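Local coordinates for protein putative hydrolase (Shewanella frigidimarina, PDB 3LHO) that probably acts as an iron(II)-dependent dioxygenase of the 2-oxoadipate dioxygenase/decarboxylase family, and carries nickel in its metal site in this crystal, at residues A43-N48 and R162-T167; K77-K82 and S97-E102; L208-T213 and E235-Y240. All blocks are in the same frame, centred on the assembly; numbering follows the deposited sequence. Where two conformers were deposited one is given.

All three contacts lie in one mixed seven-stranded sheet. Interaction 1 joins strands 39-47 and 165-169, its centre about 3 Å from the centre of the molecule, about 12 Å from that of interaction 2, in hairpin 79-85/93-99, and about 17 Å from that of interaction 3, between strands 208-212 and 235-239. Interactions 2 and 3 have centres about 23 Å apart and do not touch. Along the chain, interaction 2 falls between the two segments of interaction 1, and interaction 3 follows. Strands 39-47 and 93-99 are neighbours, as are 165-169 and 235-239. The metal site is thus assembled from ligands on three strands: H41, H165 of interaction 1 and E235 of interaction 3.

Interaction 1 of 3, residues A43-N48 and R162-T167; sequences ALRTFN and RANHFT. With NI (nickel (II) ion), chain B; PEG (di(hydroxyethyl)ether), chain K.
The metal site is built on the middle of the sheet, where strand 39-47 meets the antiparallel start of strand 165-169, and A43 and H165 form a hydrogen-bonded pair there. A43 N donates to H165 O (3.1 Å), and A43 O takes the N-H of N164 at 2.9 Å. The methyl of A43 lies over one face of the H165 imidazole, displaced toward the rim: a CH-pi contact in which CB is 3.6 Å from the ring centroid. H165 holds CG between its backbone N and carbonyl carbon (chi1 60°), a torsion that swings the ring across toward A43, where the methyl meets its face and NE2 reaches the nickel at 2.1 Å. Three waters, H41 and E235 complete the metal's shell. The other ring nitrogen, ND1, donates to OD1 of the preceding N164 at 2.8 Å, nearly in the ring plane and on a lone pair of the amide oxygen. The amide of N164 also lies flat against the guanidinium of R45, the planes 14° apart and ND2 3.3 Å from CZ; these are two donors in a stack. R45 NE donates to O4 of a bound di(hydroxyethyl)ether, whose own bond to N164 OD1 is long and weak, while W155 makes a cation-pi contact with R45. Farther along the strand, toward R45 and R162, one water accepts from R45 N and lies within hydrogen-bonding reach of R162 O, bridging the backbones where direct pairing has stopped. The ring's turn is probably limited by the methyl, the ND1 bond and the nickel bond; the donor role of ND1 fits an imidazole that gives NE2 to the metal, and N164 serves as the second-shell residue that orients the ligand.

Interaction 2 of 3, residues K77-K82 and S97-E102; sequences KKLIAK and SELLVE
I80 and E98 stand side by side on one face of the hairpin and point the same way, while L79 and L99 slant across each other on the opposite face. Each of I80 and E98 has its gamma branch, CG1 or CG, between the backbone N and the carbonyl carbon (chi1 61° and 66°), which sets both chains side by side, the end of the isoleucine running along the glutamate. In the conformer given, I80 CD1 comes 3.3 Å from E98 OE2, and CG1 packs on the E98 methylene CG; the other carboxylate oxygen, OE1, is taken by the backbone N of L54. On the L79 face, CD2 of L79 touches CD1 of L99 at 3.7 Å and sits equally near L99 CA. Y152 of helix 151-159 touches both leucines. Further along, A81 CB meets S97 CB at 3.6 Å, a tight methyl-to-methylene contact in a pair whose CA atoms are only 4.0 Å apart; the hydroxyl of S97 bonds to that of Y152. L100 belongs to the I80 side, where its CD2 reaches I80 CG1 at 4.1 Å, and its CG lies over K78 O. The backbones hold these side chains in register. I80 and E98 exchange two hydrogen bonds, with E98 N to I80 O at 2.9 Å, and L100 N gives a nearly straight one to K78 O at 2.8 Å. K78, with phi and psi both positive, forms a G1 beta bulge with L79 opposite F74, at the entry to strand 79-85. Side chains alternating between two faces, with hydrogen-bonded and non-hydrogen-bonded pairs in turn, are what an antiparallel hairpin gives; here it is strands 79-85 and 93-99.

Interaction 3 of 3, residues L208-T213 and E235-Y240; sequences LEQSST and EFARRY. With NI (nickel (II) ion), chain B.
E235 turns CG anti to its backbone N (chi1 -167°), whereas Q210 sets CG beside its own N (chi1 -65°), and both extended chains converge at the nickel from neighbouring strands. E235 OE1 binds the metal at 2.2 Å and also takes the hydroxyl bond of T167. Q210 NE2 lies 3.0 Å from E235 OE1, at too poor an angle for a hydrogen bond, with amide and carboxylate planes 55° apart; it donates instead to a nickel-bound water at 2.7 Å. E235 OE2 accepts from a second nickel-bound water, which probably helps to hold the solvent ligands in place. On the E209 side, Y240 OH, from just past the strand, donates to E209 OE1 at 2.7 Å, arriving from above the carboxylate plane, with that oxygen at the ring's edge. A phenylalanine in place of Y240 would probably leave E209 OE1 without its hydroxyl donor and the carboxylate freer to turn. A water 2.6 Å from E209 OE1 also accepts from R238 NH1, linking the carboxylate to that arginine. On the same face as E209, S211 OG rests 3.5 Å from CD2 of F236, and N183 takes up its hydroxyl. On the Q210 and E235 face, L208 CD1 lies over the rim of one face of the R239 guanidinium, whose salt bridge is to D40. Paired backbone bonds at E209/R238 and S211/F236 complete an antiparallel ladder at the 208-212 end of the sheet, with the two-histidine, one-carboxylate metal site on the face of Q210 and E235, as in metal-dependent members of the glyoxalase clan.

Interaction 1 of 3, residues A43-N48 and R162-T167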
loop_
_atom_site.group_PDB
_atom_site.type_symbol
_atom_site.label_atom_id
_atom_site.label_comp_id
_atom_site.label_asym_id
_atom_site.label_seq_id
_atom_site.Cartn_x
_atom_site.Cartn_y
_atom_site.Cartn_z
ATOM N N ALA A 43 1.843 -1.292 2.037
ATOM C CA ALA A 43 1.232 -2.123 0.991
ATOM C C ALA A 43 1.755 -1.672 -0.355
ATOM O O ALA A 43 1.727 -0.451 -0.646
ATOM C CB ALA A 43 -0.303 -1.993 1.016
ATOM N N LEU A 44 2.209 -2.625 -1.167
ATOM C CA LEU A 44 2.656 -2.380 -2.538
ATOM C C LEU A 44 1.873 -3.250 -3.505
ATOM O O LEU A 44 1.337 -4.288 -3.099
ATOM C CB LEU A 44 4.162 -2.670 -2.657
ATOM C CG LEU A 44 5.117 -1.982 -1.708
ATOM C CD1 LEU A 44 6.546 -2.591 -1.902
ATOM C CD2 LEU A 44 5.182 -0.449 -1.941
ATOM N N ARG A 45 1.810 -2.836 -4.772
ATOM C CA ARG A 45 0.978 -3.508 -5.780
ATOM C C ARG A 45 1.780 -3.735 -7.042
ATOM O O ARG A 45 2.643 -2.956 -7.353
ATOM C CB ARG A 45 -0.154 -2.585 -6.167
ATOM C CG ARG A 45 -1.124 -2.314 -5.023
ATOM C CD ARG A 45 -2.223 -1.429 -5.495
ATOM N NE ARG A 45 -3.332 -1.447 -4.553
ATOM C CZ ARG A 45 -4.518 -0.877 -4.736
ATOM N NH1 ARG A 45 -4.785 -0.204 -5.839
ATOM N NH2 ARG A 45 -5.454 -0.994 -3.794
ATOM N N THR A 46 1.447 -4.757 -7.813
ATOM C CA THR A 46 2.088 -4.947 -9.127
ATOM C C THR A 46 1.233 -5.914 -9.930
ATOM O O THR A 46 0.089 -6.216 -9.511
ATOM C CB THR A 46 3.538 -5.443 -9.006
ATOM O OG1 THR A 46 4.197 -5.340 -10.290
ATOM C CG2 THR A 46 3.598 -6.869 -8.492
ATOM N N PHE A 47 1.729 -6.322 -11.099
ATOM C CA PHE A 47 1.078 -7.366 -11.923
ATOM C C PHE A 47 1.901 -8.633 -11.953
ATOM O O PHE A 47 3.108 -8.585 -11.759
ATOM C CB PHE A 47 0.930 -6.868 -13.361
ATOM C CG PHE A 47 0.181 -5.575 -13.488
ATOM C CD1 PHE A 47 -1.170 -5.534 -13.364
ATOM C CD2 PHE A 47 0.851 -4.396 -13.751
ATOM C CE1 PHE A 47 -1.869 -4.347 -13.495
ATOM C CE2 PHE A 47 0.164 -3.218 -13.877
ATOM C CZ PHE A 47 -1.201 -3.194 -13.736
ATOM N N ASN A 48 1.274 -9.781 -12.247
ATOM C CA ASN A 48 2.015 -11.042 -12.351
ATOM C C ASN A 48 2.772 -11.211 -13.710
ATOM O O ASN A 48 2.708 -12.248 -14.391
ATOM C CB ASN A 48 1.061 -12.211 -12.077
ATOM C CG ASN A 48 0.088 -12.403 -13.205
ATOM O OD1 ASN A 48 -0.175 -11.466 -13.989
ATOM N ND2 ASN A 48 -0.388 -13.613 -13.356
ATOM N N ARG A 162 4.845 2.979 -6.316
ATOM C CA ARG A 162 4.881 3.903 -5.175
ATOM C C ARG A 162 4.065 3.236 -4.067
ATOM O O ARG A 162 3.267 2.326 -4.343
ATOM C CB ARG A 162 4.277 5.290 -5.502
ATOM C CG ARG A 162 4.725 5.915 -6.773
ATOM C CD ARG A 162 4.019 7.210 -7.084
ATOM N NE ARG A 162 4.455 8.309 -6.222
ATOM C CZ ARG A 162 4.153 9.596 -6.406
ATOM N NH1 ARG A 162 3.432 10.000 -7.441
ATOM N NH2 ARG A 162 4.568 10.498 -5.519
ATOM N N ALA A 163 4.268 3.605 -2.808
ATOM C CA ALA A 163 3.459 2.927 -1.720
ATOM C C ALA A 163 1.997 3.198 -1.952
ATOM O O ALA A 163 1.614 4.324 -2.256
ATOM C CB ALA A 163 3.876 3.418 -0.305
ATOM N N ASN A 164 1.157 2.163 -1.842
ATOM C CA ASN A 164 -0.274 2.368 -1.887
ATOM C C ASN A 164 -0.780 2.935 -0.570
ATOM O O ASN A 164 -1.638 3.810 -0.572
ATOM C CB ASN A 164 -1.019 1.072 -2.200
ATOM C CG ASN A 164 -2.568 1.241 -2.179
ATOM O OD1 ASN A 164 -3.209 0.939 -1.184
ATOM N ND2 ASN A 164 -3.150 1.743 -3.274
ATOM N N HIS A 165 -0.244 2.436 0.545
ATOM C CA HIS A 165 -0.495 3.072 1.865
ATOM C C HIS A 165 0.518 2.663 2.911
ATOM O O HIS A 165 1.176 1.622 2.783
ATOM C CB HIS A 165 -1.937 2.819 2.372
ATOM C CG HIS A 165 -2.296 1.380 2.568
ATOM N ND1 HIS A 165 -2.856 0.602 1.577
ATOM C CD2 HIS A 165 -2.285 0.609 3.684
ATOM C CE1 HIS A 165 -3.111 -0.601 2.049
ATOM N NE2 HIS A 165 -2.759 -0.634 3.331
ATOM N N PHE A 166 0.676 3.538 3.908
ATOM C CA PHE A 166 1.232 3.189 5.213
ATOM C C PHE A 166 0.099 3.014 6.204
ATOM O O PHE A 166 -0.924 3.700 6.093
ATOM C CB PHE A 166 2.101 4.302 5.710
ATOM C CG PHE A 166 3.435 4.305 5.092
ATOM C CD1 PHE A 166 3.582 4.620 3.750
ATOM C CD2 PHE A 166 4.568 4.014 5.858
ATOM C CE1 PHE A 166 4.852 4.642 3.168
ATOM C CE2 PHE A 166 5.843 4.081 5.274
ATOM C CZ PHE A 166 5.962 4.328 3.932
ATOM N N THR A 167 0.312 2.125 7.176
ATOM C CA THR A 167 -0.634 1.868 8.239
ATOM C C THR A 167 -0.003 1.998 9.620
ATOM O O THR A 167 0.954 1.277 9.933
ATOM C CB THR A 167 -1.233 0.467 8.108
ATOM O OG1 THR A 167 -1.859 0.340 6.824
ATOM C CG2 THR A 167 -2.274 0.250 9.246
HETATM NI NI NI B . -3.451 -2.150 4.650
HETATM C C1 PEG K . -6.748 -6.716 -1.164
HETATM O O1 PEG K . -6.981 -7.246 0.136
HETATM C C2 PEG K . -6.037 -5.391 -0.971
HETATM O O2 PEG K . -5.921 -4.699 -2.215
HETATM C C3 PEG K . -4.606 -4.173 -2.413
HETATM C C4 PEG K . -4.178 -3.265 -1.252
HETATM O O4 PEG K . -3.074 -2.479 -1.686
HETATM O O HOH W 1 3.196 -0.336 -5.189
HETATM O O HOH W 2 -5.624 -2.314 3.605
HETATM O O HOH W 3 -4.467 -3.715 5.465
HETATM O O HOH W 4 -3.191 -3.984 3.295
#

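Interaction 2 of 3, residues K77-K82 and S97-E102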
loop_
_atom_site.group_PDB
_atom_site.type_symbol
_atom_site.label_atom_id
_atom_site.label_comp_id
_atom_site.label_asym_id
_atom_site.label_seq_id
_atom_site.Cartn_x
_atom_site.Cartn_y
_atom_site.Cartn_z
ATOM N N LYS A 77 -11.030 -10.003 -6.246
ATOM C CA LYS A 77 -10.178 -8.944 -6.788
ATOM C C LYS A 77 -9.102 -9.466 -7.750
ATOM O O LYS A 77 -8.347 -8.660 -8.323
ATOM C CB LYS A 77 -9.525 -8.178 -5.639
ATOM C CG LYS A 77 -10.441 -7.149 -4.937
ATOM C CD LYS A 77 -9.770 -6.641 -3.671
ATOM C CE LYS A 77 -10.534 -5.527 -2.967
ATOM N NZ LYS A 77 -10.078 -5.431 -1.530
ATOM N N LYS A 78 -9.015 -10.792 -7.884
ATOM C CA LYS A 78 -8.068 -11.479 -8.789
ATOM C C LYS A 78 -6.617 -11.224 -8.385
ATOM O O LYS A 78 -5.778 -10.810 -9.188
ATOM C CB LYS A 78 -8.320 -11.099 -10.261
ATOM C CG LYS A 78 -9.780 -11.279 -10.733
ATOM C CD LYS A 78 -10.327 -12.645 -10.419
ATOM C CE LYS A 78 -11.816 -12.752 -10.836
ATOM N NZ LYS A 78 -12.674 -13.466 -9.830
ATOM N N LEU A 79 -6.343 -11.426 -7.106
ATOM C CA LEU A 79 -5.044 -11.063 -6.530
ATOM C C LEU A 79 -4.429 -12.237 -5.789
ATOM O O LEU A 79 -5.155 -13.038 -5.178
ATOM C CB LEU A 79 -5.217 -9.969 -5.479
ATOM C CG LEU A 79 -5.715 -8.567 -5.844
ATOM C CD1 LEU A 79 -5.728 -7.643 -4.604
ATOM C CD2 LEU A 79 -4.832 -7.976 -6.953
ATOM N N ILE A 80 -3.103 -12.321 -5.851
ATOM C CA ILE A 80 -2.401 -13.090 -4.833
ATOM C C ILE A 80 -1.481 -12.149 -4.077
ATOM O O ILE A 80 -1.076 -11.071 -4.553
ATOM C CB ILE A 80 -1.644 -14.331 -5.364
ATOM C CG1 ILE A 80 -0.558 -13.930 -6.366
ATOM C CG2 ILE A 80 -2.649 -15.348 -5.953
ATOM C CD1 ILE A 80 0.571 -14.979 -6.498
ATOM N N ALA A 81 -1.184 -12.517 -2.842
ATOM C CA ALA A 81 -0.306 -11.627 -2.080
ATOM C C ALA A 81 0.491 -12.429 -1.074
ATOM O O ALA A 81 0.190 -13.621 -0.769
ATOM C CB ALA A 81 -1.128 -10.529 -1.366
ATOM N N LYS A 82 1.489 -11.760 -0.531
ATOM C CA LYS A 82 2.300 -12.314 0.565
ATOM C C LYS A 82 2.619 -11.146 1.504
ATOM O O LYS A 82 2.611 -9.953 1.061
ATOM C CB LYS A 82 3.632 -12.887 0.049
ATOM C CG LYS A 82 3.586 -13.988 -1.049
ATOM C CD LYS A 82 5.008 -14.311 -1.636
ATOM C CE LYS A 82 5.893 -15.083 -0.705
ATOM N NZ LYS A 82 5.375 -16.457 -0.320
ATOM N N SER A 97 1.027 -7.366 -3.094
ATOM C CA SER A 97 0.060 -8.131 -3.885
ATOM C C SER A 97 0.366 -7.979 -5.383
ATOM O O SER A 97 1.151 -7.102 -5.787
ATOM C CB SER A 97 -1.360 -7.690 -3.558
ATOM O OG SER A 97 -1.627 -6.355 -3.973
ATOM N N GLU A 98 -0.162 -8.891 -6.188
ATOM C CA GLU A 98 -0.047 -8.785 -7.641
ATOM C C GLU A 98 -1.360 -9.197 -8.279
ATOM O O GLU A 98 -1.934 -10.178 -7.889
ATOM C CB GLU A 98 1.089 -9.635 -8.233
ATOM C CG GLU A 98 0.943 -11.097 -8.119
ATOM C CD GLU A 98 2.133 -11.865 -8.691
ATOM O OE1 GLU A 98 3.204 -11.297 -9.077
ATOM O OE2 GLU A 98 2.013 -13.067 -8.697
ATOM N N LEU A 99 -1.774 -8.434 -9.277
ATOM C CA LEU A 99 -2.980 -8.745 -10.019
ATOM C C LEU A 99 -2.716 -9.889 -10.991
ATOM O O LEU A 99 -1.700 -9.936 -11.670
ATOM C CB LEU A 99 -3.442 -7.489 -10.792
ATOM C CG LEU A 99 -4.836 -7.518 -11.466
ATOM C CD1 LEU A 99 -5.952 -7.411 -10.448
ATOM C CD2 LEU A 99 -4.924 -6.358 -12.465
ATOM N N LEU A 100 -3.662 -10.817 -11.085
ATOM C CA LEU A 100 -3.520 -11.917 -12.021
ATOM C C LEU A 100 -4.083 -11.477 -13.376
ATOM O O LEU A 100 -5.288 -11.500 -13.610
ATOM C CB LEU A 100 -4.255 -13.134 -11.456
ATOM C CG LEU A 100 -3.809 -13.567 -10.049
ATOM C CD1 LEU A 100 -4.701 -14.698 -9.581
ATOM C CD2 LEU A 100 -2.345 -14.051 -10.079
ATOM N N VAL A 101 -3.189 -11.057 -14.266
ATOM C CA VAL A 101 -3.580 -10.403 -15.518
ATOM C C VAL A 101 -4.427 -11.283 -16.433
ATOM O O VAL A 101 -5.273 -10.772 -17.168
ATOM C CB VAL A 101 -2.353 -9.882 -16.249
ATOM C CG1 VAL A 101 -2.722 -9.342 -17.647
ATOM C CG2 VAL A 101 -1.704 -8.785 -15.359
ATOM N N GLU A 102 -4.244 -12.600 -16.331
ATOM C CA GLU A 102 -4.985 -13.542 -17.149
ATOM C C GLU A 102 -6.470 -13.579 -16.820
ATOM O O GLU A 102 -7.224 -14.174 -17.554
ATOM C CB GLU A 102 -4.433 -14.974 -16.994
ATOM C CG GLU A 102 -2.985 -15.123 -17.437
ATOM C CD GLU A 102 -1.973 -14.608 -16.420
ATOM O OE1 GLU A 102 -2.360 -14.310 -15.220
ATOM O OE2 GLU A 102 -0.794 -14.454 -16.879
#

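Interaction 3 of 3, residues L208-T213 and E235-Y240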
loop_
_atom_site.group_PDB
_atom_site.type_symbol
_atom_site.label_atom_id
_atom_site.label_comp_id
_atom_site.label_asym_id
_atom_site.label_seq_id
_atom_site.Cartn_x
_atom_site.Cartn_y
_atom_site.Cartn_z
ATOM N N LEU A 208 -8.518 -8.107 14.437
ATOM C CA LEU A 208 -7.993 -7.026 13.617
ATOM C C LEU A 208 -9.045 -5.944 13.431
ATOM O O LEU A 208 -10.189 -6.230 13.074
ATOM C CB LEU A 208 -7.512 -7.548 12.244
ATOM C CG LEU A 208 -6.969 -6.506 11.251
ATOM C CD1 LEU A 208 -5.740 -5.856 11.837
ATOM C CD2 LEU A 208 -6.624 -7.125 9.869
ATOM N N GLU A 209 -8.654 -4.696 13.676
ATOM C CA GLU A 209 -9.518 -3.550 13.397
ATOM C C GLU A 209 -8.750 -2.567 12.564
ATOM O O GLU A 209 -7.603 -2.291 12.877
ATOM C CB GLU A 209 -9.962 -2.857 14.677
ATOM C CG GLU A 209 -10.923 -3.648 15.538
ATOM C CD GLU A 209 -11.083 -3.041 16.937
ATOM O OE1 GLU A 209 -10.077 -2.711 17.594
ATOM O OE2 GLU A 209 -12.229 -2.881 17.380
ATOM N N GLN A 210 -9.375 -2.018 11.521
ATOM C CA GLN A 210 -8.714 -1.043 10.661
ATOM C C GLN A 210 -9.644 0.110 10.349
ATOM O O GLN A 210 -10.866 -0.044 10.351
ATOM C CB GLN A 210 -8.213 -1.689 9.356
ATOM C CG GLN A 210 -7.110 -2.727 9.541
ATOM C CD GLN A 210 -6.605 -3.324 8.226
ATOM O OE1 GLN A 210 -7.306 -4.083 7.576
ATOM N NE2 GLN A 210 -5.388 -2.983 7.845
ATOM N N SER A 211 -9.046 1.272 10.123
ATOM C CA SER A 211 -9.769 2.454 9.690
ATOM C C SER A 211 -8.829 3.214 8.773
ATOM O O SER A 211 -7.641 2.879 8.706
ATOM C CB SER A 211 -10.149 3.304 10.909
ATOM O OG SER A 211 -8.985 3.843 11.498
ATOM N N SER A 212 -9.362 4.173 8.018
ATOM C CA SER A 212 -8.556 4.971 7.101
ATOM C C SER A 212 -9.144 6.336 6.841
ATOM O O SER A 212 -10.343 6.550 6.939
ATOM C CB SER A 212 -8.343 4.261 5.739
ATOM O OG SER A 212 -9.567 3.834 5.145
ATOM N N THR A 213 -8.266 7.258 6.468
ATOM C CA THR A 213 -8.677 8.518 5.915
ATOM C C THR A 213 -9.308 8.279 4.560
ATOM O O THR A 213 -9.142 7.236 3.942
ATOM C CB THR A 213 -7.468 9.447 5.716
ATOM O OG1 THR A 213 -6.525 8.819 4.843
ATOM C CG2 THR A 213 -6.812 9.745 7.031
ATOM N N GLU A 235 -3.886 4.608 6.741
ATOM C CA GLU A 235 -4.624 3.564 7.433
ATOM C C GLU A 235 -4.127 3.396 8.885
ATOM O O GLU A 235 -3.031 3.841 9.220
ATOM C CB GLU A 235 -4.438 2.275 6.665
ATOM C CG GLU A 235 -5.378 1.115 7.029
ATOM C CD GLU A 235 -5.238 -0.052 6.035
ATOM O OE1 GLU A 235 -4.236 -0.802 6.146
ATOM O OE2 GLU A 235 -6.112 -0.221 5.139
ATOM N N PHE A 236 -4.969 2.772 9.719
ATOM C CA PHE A 236 -4.729 2.568 11.164
ATOM C C PHE A 236 -5.156 1.161 11.480
ATOM O O PHE A 236 -6.202 0.727 11.048
ATOM C CB PHE A 236 -5.508 3.620 11.980
ATOM C CG PHE A 236 -5.298 5.018 11.457
ATOM C CD1 PHE A 236 -4.246 5.783 11.909
ATOM C CD2 PHE A 236 -6.095 5.530 10.442
ATOM C CE1 PHE A 236 -4.004 7.040 11.360
ATOM C CE2 PHE A 236 -5.852 6.800 9.903
ATOM C CZ PHE A 236 -4.806 7.534 10.353
ATOM N N ALA A 237 -4.332 0.410 12.205
ATOM C CA ALA A 237 -4.673 -0.977 12.520
ATOM C C ALA A 237 -4.364 -1.299 13.980
ATOM O O ALA A 237 -3.288 -0.966 14.490
ATOM C CB ALA A 237 -3.886 -1.956 11.589
ATOM N N ARG A 238 -5.319 -1.951 14.641
ATOM C CA ARG A 238 -5.089 -2.578 15.911
ATOM C C ARG A 238 -5.147 -4.091 15.735
ATOM O O ARG A 238 -6.141 -4.606 15.269
ATOM C CB ARG A 238 -6.132 -2.144 16.937
ATOM C CG ARG A 238 -5.901 -2.759 18.321
ATOM C CD ARG A 238 -6.726 -2.111 19.417
ATOM N NE ARG A 238 -6.653 -2.896 20.660
ATOM C CZ ARG A 238 -7.419 -2.708 21.735
ATOM N NH1 ARG A 238 -8.346 -1.765 21.771
ATOM N NH2 ARG A 238 -7.246 -3.472 22.796
ATOM N N ARG A 239 -4.090 -4.789 16.155
ATOM C CA ARG A 239 -4.098 -6.243 16.181
ATOM C C ARG A 239 -4.255 -6.816 17.577
ATOM O O ARG A 239 -3.807 -6.219 18.562
ATOM C CB ARG A 239 -2.811 -6.784 15.574
ATOM C CG ARG A 239 -2.631 -6.432 14.122
ATOM C CD ARG A 239 -1.229 -6.865 13.644
ATOM N NE ARG A 239 -1.122 -6.484 12.253
ATOM C CZ ARG A 239 -1.752 -7.096 11.253
ATOM N NH1 ARG A 239 -2.494 -8.195 11.448
ATOM N NH2 ARG A 239 -1.645 -6.595 10.051
ATOM N N TYR A 240 -4.880 -7.996 17.635
ATOM C CA TYR A 240 -5.119 -8.700 18.875
ATOM C C TYR A 240 -4.404 -10.036 18.946
ATOM O O TYR A 240 -4.048 -10.623 17.903
ATOM C CB TYR A 240 -6.613 -8.894 19.073
ATOM C CG TYR A 240 -7.378 -7.608 19.272
ATOM C CD1 TYR A 240 -7.709 -6.791 18.195
ATOM C CD2 TYR A 240 -7.817 -7.224 20.533
ATOM C CE1 TYR A 240 -8.421 -5.622 18.383
ATOM C CE2 TYR A 240 -8.526 -6.074 20.720
ATOM C CZ TYR A 240 -8.838 -5.272 19.656
ATOM O OH TYR A 240 -9.564 -4.117 19.856
HETATM NI NI NI B . -3.451 -2.150 4.650
HETATM O O HOH W 5 -10.016 -0.720 19.298
HETATM O O HOH W 3 -4.467 -3.715 5.465
HETATM O O HOH W 2 -5.624 -2.314 3.605
HETATM O O HOH W 4 -3.191 -3.984 3.295
#